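Long-range contact in Phi class glutathione transferase GSTF1 (Populus tremula x Populus tremuloides, PDB 4RI6), which probably conjugates glutathione to electrophilic substrates, releasing a halide where the substrate carries one, as a detoxifying Phi class transferase: residues A[98-106]-A[158-169]. Numbering follows the deposited sequence.
Sequences NIDQWVETD and AGDEFSFADLSH
A158 meets the helix of 98-106 with both its carbonyl and its methyl. N98 extends CG anti to its backbone N (chi1 176°), and ND2 donates to A158 O at 2.7 Å, nearly in its own amide plane. The small A158 CB suits its place, meeting I99 CG1 and W102 CD1 at about van der Waals distance.

S163 is the N-cap of helix 164-179: its OG accepts from A165 N at 3.0 Å, while D166 OD2 takes S163 N on its anti lone pair, completing the capping box characteristic of the GST C-terminal domain. I99 packs against S163, its CG2 3.4 Å from S163 OG and its CG1 and CD1 against CB. F164 turns its ring edge to V103, CG2 reaching CD2 at 3.5 Å, as the two side chains cross at about a right angle. The CA atoms of A165 and V103 lie 4.5 Å apart, the closest CA pair of the register; the A165 methyl touches W102 CB at 3.5 Å and fits well between axes 8.2 Å apart and nearly parallel (17°).

S168 OG donates to D106 OD2 at 2.6 Å, from above the carboxylate plane; R70, a glutathione-pocket residue, forms a salt bridge with the same oxygen. H169 presents its ring to D106 CB in an off-centre CH-pi contact, its ND1 bonded to A165 O and its NE2 to Y147. With an alanine in place of D106, the R70 guanidinium and S168 OG, which also bonds R18, would probably lose the carboxylate oxygen they share. Apolar packing thus gives way to a buried carboxylate beside the glutathione site, its charge probably stabilised by R70 and S168.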
loop_
_atom_site.group_PDB
_atom_site.type_symbol
_atom_site.label_atom_id
_atom_site.label_comp_id
_atom_site.label_asym_id
_atom_site.label_seq_id
_atom_site.Cartn_x
_atom_site.Cartn_y
_atom_site.Cartn_z
ATOM N N ASN A 98 -8.287 12.219 -1.583
ATOM C CA ASN A 98 -7.285 12.958 -2.328
ATOM C C ASN A 98 -5.879 12.760 -1.780
ATOM O O ASN A 98 -4.928 12.627 -2.543
ATOM C CB ASN A 98 -7.625 14.454 -2.340
ATOM C CG ASN A 98 -6.570 15.263 -3.025
ATOM O OD1 ASN A 98 -6.301 15.082 -4.207
ATOM N ND2 ASN A 98 -5.952 16.159 -2.284
ATOM N N ILE A 99 -5.753 12.745 -0.460
ATOM C CA ILE A 99 -4.497 12.410 0.197
ATOM C C ILE A 99 -4.123 10.945 -0.000
ATOM O O ILE A 99 -2.973 10.610 -0.305
ATOM C CB ILE A 99 -4.591 12.736 1.693
ATOM C CG1 ILE A 99 -4.666 14.249 1.866
ATOM C CG2 ILE A 99 -3.400 12.177 2.480
ATOM C CD1 ILE A 99 -5.208 14.673 3.220
ATOM N N ASP A 100 -5.121 10.080 0.129
ATOM C CA ASP A 100 -4.888 8.642 0.126
ATOM C C ASP A 100 -4.268 8.144 -1.185
ATOM O O ASP A 100 -3.443 7.219 -1.169
ATOM C CB ASP A 100 -6.204 7.921 0.395
ATOM C CG ASP A 100 -6.018 6.477 0.820
ATOM O OD1 ASP A 100 -5.137 6.181 1.642
ATOM O OD2 ASP A 100 -6.788 5.626 0.334
ATOM N N GLN A 101 -4.621 8.738 -2.323
ATOM C CA GLN A 101 -4.021 8.271 -3.576
ATOM C C GLN A 101 -2.500 8.487 -3.561
ATOM O O GLN A 101 -1.771 7.698 -4.144
ATOM C CB GLN A 101 -4.659 8.953 -4.795
ATOM C CG GLN A 101 -4.344 10.419 -4.901
ATOM C CD GLN A 101 -5.225 11.155 -5.893
ATOM O OE1 GLN A 101 -5.603 10.619 -6.943
ATOM N NE2 GLN A 101 -5.574 12.389 -5.554
ATOM N N TRP A 102 -2.024 9.527 -2.872
ATOM C CA TRP A 102 -0.581 9.800 -2.785
ATOM C C TRP A 102 0.046 8.935 -1.694
ATOM O O TRP A 102 1.222 8.599 -1.773
ATOM C CB TRP A 102 -0.321 11.300 -2.560
ATOM C CG TRP A 102 -0.700 12.077 -3.768
ATOM C CD1 TRP A 102 -1.852 12.781 -3.967
ATOM C CD2 TRP A 102 0.047 12.180 -4.983
ATOM N NE1 TRP A 102 -1.862 13.311 -5.225
ATOM C CE2 TRP A 102 -0.714 12.952 -5.872
ATOM C CE3 TRP A 102 1.287 11.697 -5.401
ATOM C CZ2 TRP A 102 -0.274 13.257 -7.135
ATOM C CZ3 TRP A 102 1.711 11.984 -6.657
ATOM C CH2 TRP A 102 0.948 12.766 -7.510
ATOM N N VAL A 103 -0.740 8.524 -0.702
ATOM C CA VAL A 103 -0.262 7.521 0.256
ATOM C C VAL A 103 -0.058 6.173 -0.463
ATOM O O VAL A 103 0.941 5.479 -0.248
ATOM C CB VAL A 103 -1.227 7.357 1.434
ATOM C CG1 VAL A 103 -0.724 6.273 2.398
ATOM C CG2 VAL A 103 -1.398 8.685 2.172
ATOM N N GLU A 104 -0.983 5.817 -1.354
ATOM C CA GLU A 104 -0.824 4.584 -2.133
ATOM C C GLU A 104 0.375 4.710 -3.073
ATOM O O GLU A 104 1.060 3.728 -3.361
ATOM C CB GLU A 104 -2.104 4.275 -2.920
ATOM C CG GLU A 104 -3.211 3.751 -2.073
ATOM C CD GLU A 104 -2.858 2.404 -1.475
ATOM O OE1 GLU A 104 -2.315 1.559 -2.201
ATOM O OE2 GLU A 104 -3.106 2.190 -0.276
ATOM N N THR A 105 0.615 5.908 -3.597
ATOM C CA THR A 105 1.794 6.130 -4.420
ATOM C C THR A 105 3.071 5.894 -3.610
ATOM O O THR A 105 4.017 5.303 -4.120
ATOM C CB THR A 105 1.735 7.540 -5.057
ATOM O OG1 THR A 105 0.619 7.559 -5.957
ATOM C CG2 THR A 105 2.997 7.868 -5.838
ATOM N N ASP A 106 3.102 6.309 -2.353
ATOM C CA ASP A 106 4.204 5.901 -1.496
ATOM C C ASP A 106 4.289 4.372 -1.420
ATOM O O ASP A 106 5.329 3.782 -1.681
ATOM C CB ASP A 106 4.074 6.478 -0.082
ATOM C CG ASP A 106 5.077 5.872 0.868
ATOM O OD1 ASP A 106 6.275 5.897 0.529
ATOM O OD2 ASP A 106 4.686 5.348 1.932
ATOM N N ALA A 158 -0.416 16.414 -2.139
ATOM C CA ALA A 158 -1.848 16.331 -2.347
ATOM C C ALA A 158 -2.550 17.690 -2.393
ATOM O O ALA A 158 -3.763 17.762 -2.588
ATOM C CB ALA A 158 -2.461 15.451 -1.257
ATOM N N GLY A 159 -1.798 18.772 -2.270
ATOM C CA GLY A 159 -2.416 20.078 -2.188
ATOM C C GLY A 159 -1.661 21.071 -1.339
ATOM O O GLY A 159 -0.432 21.043 -1.302
ATOM N N ASP A 160 -2.401 21.932 -0.645
ATOM C CA ASP A 160 -1.795 23.127 -0.043
ATOM C C ASP A 160 -1.426 22.922 1.422
ATOM O O ASP A 160 -0.996 23.843 2.106
ATOM C CB ASP A 160 -2.726 24.349 -0.195
ATOM C CG ASP A 160 -4.078 24.160 0.446
ATOM O OD1 ASP A 160 -4.277 23.155 1.145
ATOM O OD2 ASP A 160 -4.954 25.030 0.256
ATOM N N GLU A 161 -1.566 21.691 1.899
ATOM C CA GLU A 161 -1.409 21.392 3.306
ATOM C C GLU A 161 -0.603 20.107 3.471
ATOM O O GLU A 161 -0.821 19.160 2.735
ATOM C CB GLU A 161 -2.797 21.239 3.937
ATOM C CG GLU A 161 -2.893 21.601 5.396
ATOM C CD GLU A 161 -4.341 21.647 5.895
ATOM O OE1 GLU A 161 -5.286 21.617 5.067
ATOM O OE2 GLU A 161 -4.533 21.717 7.127
ATOM N N PHE A 162 0.338 20.094 4.406
ATOM C CA PHE A 162 1.050 18.864 4.777
ATOM C C PHE A 162 0.036 17.770 5.069
ATOM O O PHE A 162 -0.957 18.013 5.749
ATOM C CB PHE A 162 1.955 19.097 5.992
ATOM C CG PHE A 162 2.730 17.874 6.445
ATOM C CD1 PHE A 162 3.871 17.468 5.776
ATOM C CD2 PHE A 162 2.349 17.179 7.582
ATOM C CE1 PHE A 162 4.596 16.369 6.205
ATOM C CE2 PHE A 162 3.066 16.075 8.017
ATOM C CZ PHE A 162 4.192 15.670 7.329
ATOM N N SER A 163 0.279 16.570 4.559
ATOM C CA SER A 163 -0.629 15.463 4.820
ATOM C C SER A 163 0.132 14.203 5.119
ATOM O O SER A 163 1.360 14.151 4.991
ATOM C CB SER A 163 -1.555 15.209 3.629
ATOM O OG SER A 163 -0.901 14.488 2.607
ATOM N N PHE A 164 -0.612 13.162 5.478
ATOM C CA PHE A 164 0.004 11.868 5.670
ATOM C C PHE A 164 0.742 11.394 4.416
ATOM O O PHE A 164 1.715 10.642 4.506
ATOM C CB PHE A 164 -1.042 10.819 6.094
ATOM C CG PHE A 164 -0.423 9.515 6.447
ATOM C CD1 PHE A 164 0.308 9.395 7.612
ATOM C CD2 PHE A 164 -0.472 8.435 5.584
ATOM C CE1 PHE A 164 0.942 8.242 7.925
ATOM C CE2 PHE A 164 0.159 7.261 5.910
ATOM C CZ PHE A 164 0.861 7.166 7.084
ATOM N N ALA A 165 0.294 11.821 3.240
ATOM C CA ALA A 165 1.002 11.445 2.020
ATOM C C ALA A 165 2.443 11.920 2.076
ATOM O O ALA A 165 3.356 11.167 1.753
ATOM C CB ALA A 165 0.316 11.990 0.803
ATOM N N ASP A 166 2.656 13.167 2.483
ATOM C CA ASP A 166 4.024 13.681 2.606
ATOM C C ASP A 166 4.769 12.966 3.724
ATOM O O ASP A 166 5.915 12.533 3.550
ATOM C CB ASP A 166 4.009 15.181 2.852
ATOM C CG ASP A 166 3.140 15.906 1.861
ATOM O OD1 ASP A 166 3.546 16.046 0.685
ATOM O OD2 ASP A 166 2.050 16.344 2.269
ATOM N N LEU A 167 4.095 12.818 4.862
ATOM C CA LEU A 167 4.678 12.183 6.034
ATOM C C LEU A 167 5.223 10.812 5.683
ATOM O O LEU A 167 6.339 10.464 6.068
ATOM C CB LEU A 167 3.648 12.102 7.167
ATOM C CG LEU A 167 4.124 11.615 8.531
ATOM C CD1 LEU A 167 3.156 12.080 9.611
ATOM C CD2 LEU A 167 4.282 10.085 8.571
ATOM N N SER A 168 4.473 10.066 4.884
ATOM C CA SER A 168 4.837 8.695 4.616
ATOM C C SER A 168 6.142 8.571 3.805
ATOM O O SER A 168 6.778 7.500 3.837
ATOM C CB SER A 168 3.660 8.000 3.898
ATOM O OG SER A 168 3.730 6.600 4.006
ATOM N N HIS A 169 6.540 9.656 3.117
ATOM C CA HIS A 169 7.800 9.696 2.362
ATOM C C HIS A 169 9.028 10.022 3.217
ATOM O O HIS A 169 10.160 9.816 2.787
ATOM C CB HIS A 169 7.725 10.716 1.231
ATOM C CG HIS A 169 6.824 10.326 0.115
ATOM N ND1 HIS A 169 5.444 10.390 0.196
ATOM C CD2 HIS A 169 7.103 9.835 -1.117
ATOM C CE1 HIS A 169 4.921 9.948 -0.936
ATOM N NE2 HIS A 169 5.904 9.602 -1.747
#